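Local coordinates for DNA polymerase sliding clamp 2 (Thermococcus kodakarensis, PDB 3LX2), which forms a ring-shaped homotrimeric sliding clamp around DNA and serves as a processivity factor that tethers DNA polymerase and other proteins during replication, at the interface of chains A and B. Numbering follows the deposited sequence. Chains: chain A/B, DNA polymerase sliding clamp 2.

Contact 1: the interface of chains A and B. Residues chain A 82, 109, 111; chain B 147, 150-151, 175.
A:Phe111 and B:Val175 face each other as an antiparallel bridge between strand 108-114 of chain A and strand 174-180 of chain B, both in extended conformation. Their side chains lie side by side and point the same way, toward helix 138-149 of chain B. Methyl CG2 of B:Val175 covers one face of the phenyl ring, standing over its centre, 3.5 Å from the centroid, in a CH-pi contact. Beside it, B:Val175 CB meets the ring nearer its rim, 3.5 Å from A:Phe111 CE1. The valine has CG2 anti to its backbone N and CG1 between N and the carbonyl carbon (chi1 58°), which turns CG2 onto the ring. The far end of the phenyl group, CZ, reaches the methyl CB of B:Ala147 at 3.8 Å. That same methyl receives A:Leu82, whose CD1 comes within 3.7 Å of B:Ala147 CB. A:Leu82 also meets B:Leu150 tip to tip, its CD1 lying 3.7 Å from B:Leu150 CD2. On the strand side A:Thr109 offers its methyl, CG2, 3.8 Å from B:Val175 CG2 and close to B:Ala147 as well. B:Val151 CG2 is a looser neighbour, 4.2 Å from A:Phe111 CE1. This apolar cluster packs helix 138-149 of chain B, with B:Leu150 and B:Val151 just after it, under the intersubunit sheet, while A:Leu82 comes from the loop following helix 73-80 of chain A.

Contact 2: the interface of chains A and B. Residues chain A 107-110; chain B 147, 175-177.
A:Thr109 and B:Thr177 pair across the antiparallel strand junction by which PCNA-family clamps join neighbouring subunits into a ring. Their side chains approach at a slant, hydroxyl to hydroxyl, with A:Thr109 OG1 and B:Thr177 OG1 2.9 Å apart in a hydrogen bond in which either hydroxyl could be the donor. Both threonines take nearly the same rotamer, OG1 opposite the carbonyl carbon and CG2 opposite the backbone N (chi1 -70° and -64°). The methyl of B:Thr177 points toward the chain A loop, while that of A:Thr109 turns to the apolar side of the junction. In the loop A:Glu107 CB lies 4.0 Å from B:Thr177 CG2, so the glutamate contributes its aliphatic root to this contact.

A:Trp110 and B:Arg176, the next bridged pair, meet through their backbones. The amide A:Trp110 N donates to B:Arg176 O at 2.8 Å. In return B:Arg176 N donates to A:Trp110 O at 2.9 Å, a less straight bond (141° at H). This reciprocal pair probably helps to hold the register that sets the threonine hydroxyls opposite each other. The indole of A:Trp110 and the guanidinium group of B:Arg176 extend away from each other, both side chains leaving on the sheet face opposite the threonines.

Contact 1: the interface of chains A and B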
ATOM      1  N   LEU A  82       6.017   3.700 -15.617  1.00 38.88           N
ATOM      2  CA  LEU A  82       7.057   4.623 -15.088  1.00 40.10           C
ATOM      3  C   LEU A  82       6.679   6.081 -15.122  1.00 40.24           C
ATOM      4  O   LEU A  82       7.361   6.887 -14.486  1.00 41.42           O
ATOM      5  CB  LEU A  82       8.408   4.467 -15.774  1.00 39.11           C
ATOM      6  CG  LEU A  82       8.979   3.044 -15.908  1.00 40.58           C
ATOM      7  CD1 LEU A  82      10.119   3.174 -16.889  1.00 40.77           C
ATOM      8  CD2 LEU A  82       9.452   2.395 -14.612  1.00 36.18           C
ATOM      9  N   THR A 109      13.077  10.168 -20.967  1.00 38.71           N
ATOM     10  CA  THR A 109      13.366   8.732 -21.013  1.00 39.13           C
ATOM     11  C   THR A 109      12.739   8.194 -22.327  1.00 39.06           C
ATOM     12  O   THR A 109      11.559   8.535 -22.663  1.00 37.46           O
ATOM     13  CB  THR A 109      12.782   8.032 -19.769  1.00 39.75           C
ATOM     14  OG1 THR A 109      13.525   8.425 -18.597  1.00 42.11           O
ATOM     15  CG2 THR A 109      12.907   6.533 -19.883  1.00 39.99           C
ATOM     16  N   PHE A 111      12.402   4.792 -24.776  1.00 42.13           N
ATOM     17  CA  PHE A 111      12.443   3.362 -24.922  1.00 44.55           C
ATOM     18  C   PHE A 111      12.255   2.998 -26.362  1.00 46.11           C
ATOM     19  O   PHE A 111      11.536   3.677 -27.112  1.00 45.95           O
ATOM     20  CB  PHE A 111      11.233   2.755 -24.219  1.00 45.01           C
ATOM     21  CG  PHE A 111      11.410   2.591 -22.783  1.00 46.92           C
ATOM     22  CD1 PHE A 111      12.077   1.478 -22.285  1.00 48.67           C
ATOM     23  CD2 PHE A 111      10.946   3.566 -21.898  1.00 47.31           C
ATOM     24  CE1 PHE A 111      12.274   1.337 -20.914  1.00 45.73           C
ATOM     25  CE2 PHE A 111      11.151   3.428 -20.554  1.00 46.84           C
ATOM     26  CZ  PHE A 111      11.811   2.303 -20.065  1.00 44.83           C
TER
ATOM     27  N   ALA B 147      14.018   2.706 -14.968  1.00 41.99           N
ATOM     28  CA  ALA B 147      13.772   2.475 -16.377  1.00 42.76           C
ATOM     29  C   ALA B 147      14.795   1.472 -17.010  1.00 42.80           C
ATOM     30  O   ALA B 147      14.394   0.595 -17.744  1.00 41.96           O
ATOM     31  CB  ALA B 147      13.713   3.801 -17.162  1.00 41.97           C
ATOM     32  N   LEU B 150      14.008  -2.525 -16.457  1.00 48.53           N
ATOM     33  CA  LEU B 150      13.093  -3.088 -17.462  1.00 48.19           C
ATOM     34  C   LEU B 150      13.729  -3.794 -18.663  1.00 48.17           C
ATOM     35  O   LEU B 150      13.133  -4.693 -19.267  1.00 47.28           O
ATOM     36  CB  LEU B 150      12.245  -1.949 -18.021  1.00 48.02           C
ATOM     37  CG  LEU B 150      10.812  -1.903 -17.543  1.00 48.27           C
ATOM     38  CD1 LEU B 150      10.560  -2.540 -16.192  1.00 48.65           C
ATOM     39  CD2 LEU B 150      10.298  -0.494 -17.587  1.00 49.03           C
ATOM     40  N   VAL B 151      14.912  -3.340 -19.026  1.00 48.10           N
ATOM     41  CA  VAL B 151      15.546  -3.733 -20.251  1.00 49.03           C
ATOM     42  C   VAL B 151      16.690  -4.722 -19.990  1.00 50.43           C
ATOM     43  O   VAL B 151      17.027  -5.565 -20.845  1.00 50.53           O
ATOM     44  CB  VAL B 151      16.088  -2.464 -20.916  1.00 48.83           C
ATOM     45  CG1 VAL B 151      17.287  -2.737 -21.754  1.00 47.60           C
ATOM     46  CG2 VAL B 151      14.992  -1.783 -21.730  1.00 50.47           C
ATOM     47  N   VAL B 175      16.794   1.517 -23.714  1.00 45.64           N
ATOM     48  CA  VAL B 175      16.245   2.678 -23.085  1.00 44.83           C
ATOM     49  C   VAL B 175      17.378   3.663 -22.876  1.00 44.80           C
ATOM     50  O   VAL B 175      18.502   3.290 -22.674  1.00 43.82           O
ATOM     51  CB  VAL B 175      15.537   2.358 -21.731  1.00 44.25           C
ATOM     52  CG1 VAL B 175      16.471   1.691 -20.740  1.00 44.57           C
ATOM     53  CG2 VAL B 175      14.946   3.619 -21.132  1.00 43.71           C
TER

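Contact 2: the interface of chains A and B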
ATOM      1  N   GLU A 107      13.354  14.662 -16.348  1.00 40.89           N
ATOM      2  CA  GLU A 107      14.195  13.978 -17.362  1.00 40.30           C
ATOM      3  C   GLU A 107      13.359  13.488 -18.585  1.00 40.26           C
ATOM      4  O   GLU A 107      12.118  13.474 -18.559  1.00 38.04           O
ATOM      5  CB  GLU A 107      14.959  12.801 -16.764  1.00 39.41           C
ATOM      6  CG  GLU A 107      15.629  13.065 -15.427  1.00 40.54           C
ATOM      7  CD  GLU A 107      14.626  13.030 -14.249  1.00 44.58           C
ATOM      8  OE1 GLU A 107      14.680  13.939 -13.346  1.00 43.49           O
ATOM      9  OE2 GLU A 107      13.795  12.067 -14.244  1.00 44.11           O
ATOM     10  N   ASN A 108      14.078  13.123 -19.657  1.00 40.15           N
ATOM     11  CA  ASN A 108      13.505  12.532 -20.860  1.00 39.74           C
ATOM     12  C   ASN A 108      14.018  11.102 -20.966  1.00 39.25           C
ATOM     13  O   ASN A 108      15.242  10.857 -21.039  1.00 38.45           O
ATOM     14  CB  ASN A 108      13.835  13.356 -22.150  1.00 39.62           C
ATOM     15  CG  ASN A 108      13.154  14.766 -22.178  1.00 41.94           C
ATOM     16  OD1 ASN A 108      12.361  15.113 -21.312  1.00 41.12           O
ATOM     17  ND2 ASN A 108      13.502  15.585 -23.191  1.00 44.68           N
ATOM     18  N   THR A 109      13.077  10.168 -20.967  1.00 38.71           N
ATOM     19  CA  THR A 109      13.366   8.732 -21.013  1.00 39.13           C
ATOM     20  C   THR A 109      12.739   8.194 -22.327  1.00 39.06           C
ATOM     21  O   THR A 109      11.559   8.535 -22.663  1.00 37.46           O
ATOM     22  CB  THR A 109      12.782   8.032 -19.769  1.00 39.75           C
ATOM     23  OG1 THR A 109      13.525   8.425 -18.597  1.00 42.11           O
ATOM     24  CG2 THR A 109      12.907   6.533 -19.883  1.00 39.99           C
ATOM     25  N   TRP A 110      13.539   7.418 -23.076  1.00 38.21           N
ATOM     26  CA  TRP A 110      13.202   7.001 -24.436  1.00 39.25           C
ATOM     27  C   TRP A 110      13.471   5.538 -24.564  1.00 40.80           C
ATOM     28  O   TRP A 110      14.633   5.084 -24.457  1.00 42.44           O
ATOM     29  CB  TRP A 110      14.013   7.732 -25.520  1.00 37.86           C
ATOM     30  CG  TRP A 110      13.759   9.190 -25.719  1.00 39.18           C
ATOM     31  CD1 TRP A 110      14.499  10.240 -25.177  1.00 41.09           C
ATOM     32  CD2 TRP A 110      12.716   9.814 -26.492  1.00 37.52           C
ATOM     33  NE1 TRP A 110      13.995  11.460 -25.601  1.00 38.01           N
ATOM     34  CE2 TRP A 110      12.900  11.232 -26.389  1.00 37.92           C
ATOM     35  CE3 TRP A 110      11.693   9.326 -27.309  1.00 37.86           C
ATOM     36  CZ2 TRP A 110      12.080  12.147 -27.047  1.00 36.16           C
ATOM     37  CZ3 TRP A 110      10.875  10.231 -27.958  1.00 35.88           C
ATOM     38  CH2 TRP A 110      11.070  11.632 -27.816  1.00 39.03           C
TER
ATOM     39  N   ALA B 147      14.018   2.706 -14.968  1.00 41.99           N
ATOM     40  CA  ALA B 147      13.772   2.475 -16.377  1.00 42.76           C
ATOM     41  C   ALA B 147      14.795   1.472 -17.010  1.00 42.80           C
ATOM     42  O   ALA B 147      14.394   0.595 -17.744  1.00 41.96           O
ATOM     43  CB  ALA B 147      13.713   3.801 -17.162  1.00 41.97           C
ATOM     44  N   VAL B 175      16.794   1.517 -23.714  1.00 45.64           N
ATOM     45  CA  VAL B 175      16.245   2.678 -23.085  1.00 44.83           C
ATOM     46  C   VAL B 175      17.378   3.663 -22.876  1.00 44.80           C
ATOM     47  O   VAL B 175      18.502   3.290 -22.674  1.00 43.82           O
ATOM     48  CB  VAL B 175      15.537   2.358 -21.731  1.00 44.25           C
ATOM     49  CG1 VAL B 175      16.471   1.691 -20.740  1.00 44.57           C
ATOM     50  CG2 VAL B 175      14.946   3.619 -21.132  1.00 43.71           C
ATOM     51  N   ARG B 176      17.044   4.936 -22.891  1.00 45.13           N
ATOM     52  CA  ARG B 176      18.025   5.972 -22.683  1.00 45.88           C
ATOM     53  C   ARG B 176      17.288   6.987 -21.800  1.00 43.68           C
ATOM     54  O   ARG B 176      16.120   7.286 -22.038  1.00 42.34           O
ATOM     55  CB  ARG B 176      18.428   6.553 -24.053  1.00 46.90           C
ATOM     56  CG  ARG B 176      19.606   7.472 -24.041  1.00 52.05           C
ATOM     57  CD  ARG B 176      20.070   7.898 -25.455  1.00 61.47           C
ATOM     58  NE  ARG B 176      21.221   7.068 -25.881  1.00 70.61           N
ATOM     59  CZ  ARG B 176      22.314   7.504 -26.530  1.00 72.50           C
ATOM     60  NH1 ARG B 176      22.465   8.786 -26.855  1.00 71.62           N
ATOM     61  NH2 ARG B 176      23.267   6.634 -26.851  1.00 74.18           N
ATOM     62  N   THR B 177      17.967   7.445 -20.745  1.00 42.63           N
ATOM     63  CA  THR B 177      17.553   8.607 -19.955  1.00 39.57           C
ATOM     64  C   THR B 177      18.634   9.703 -20.083  1.00 40.24           C
ATOM     65  O   THR B 177      19.820   9.513 -19.781  1.00 39.28           O
ATOM     66  CB  THR B 177      17.274   8.222 -18.502  1.00 39.98           C
ATOM     67  OG1 THR B 177      16.155   7.296 -18.450  1.00 38.87           O
ATOM     68  CG2 THR B 177      16.960   9.490 -17.630  1.00 36.50           C
TER

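Contact 1 and contact 2 adjoin, the centres of their C-alpha atoms being about 6 Å apart, and they share A:Thr109, B:Ala147 and B:Val175. Both use strand 108-114 of chain A and strand 174-180 of chain B. Contact 2 is the polar, strand-edge part of the junction, while contact 1 extends it into an apolar layer beneath the strands that includes helix 138-149 of chain B. Sheet pairing and helix packing probably reinforce each other. The N-terminal half of one subunit meets the C-terminal half of the next, a head-to-tail joint suited to closing the trimeric ring around DNA.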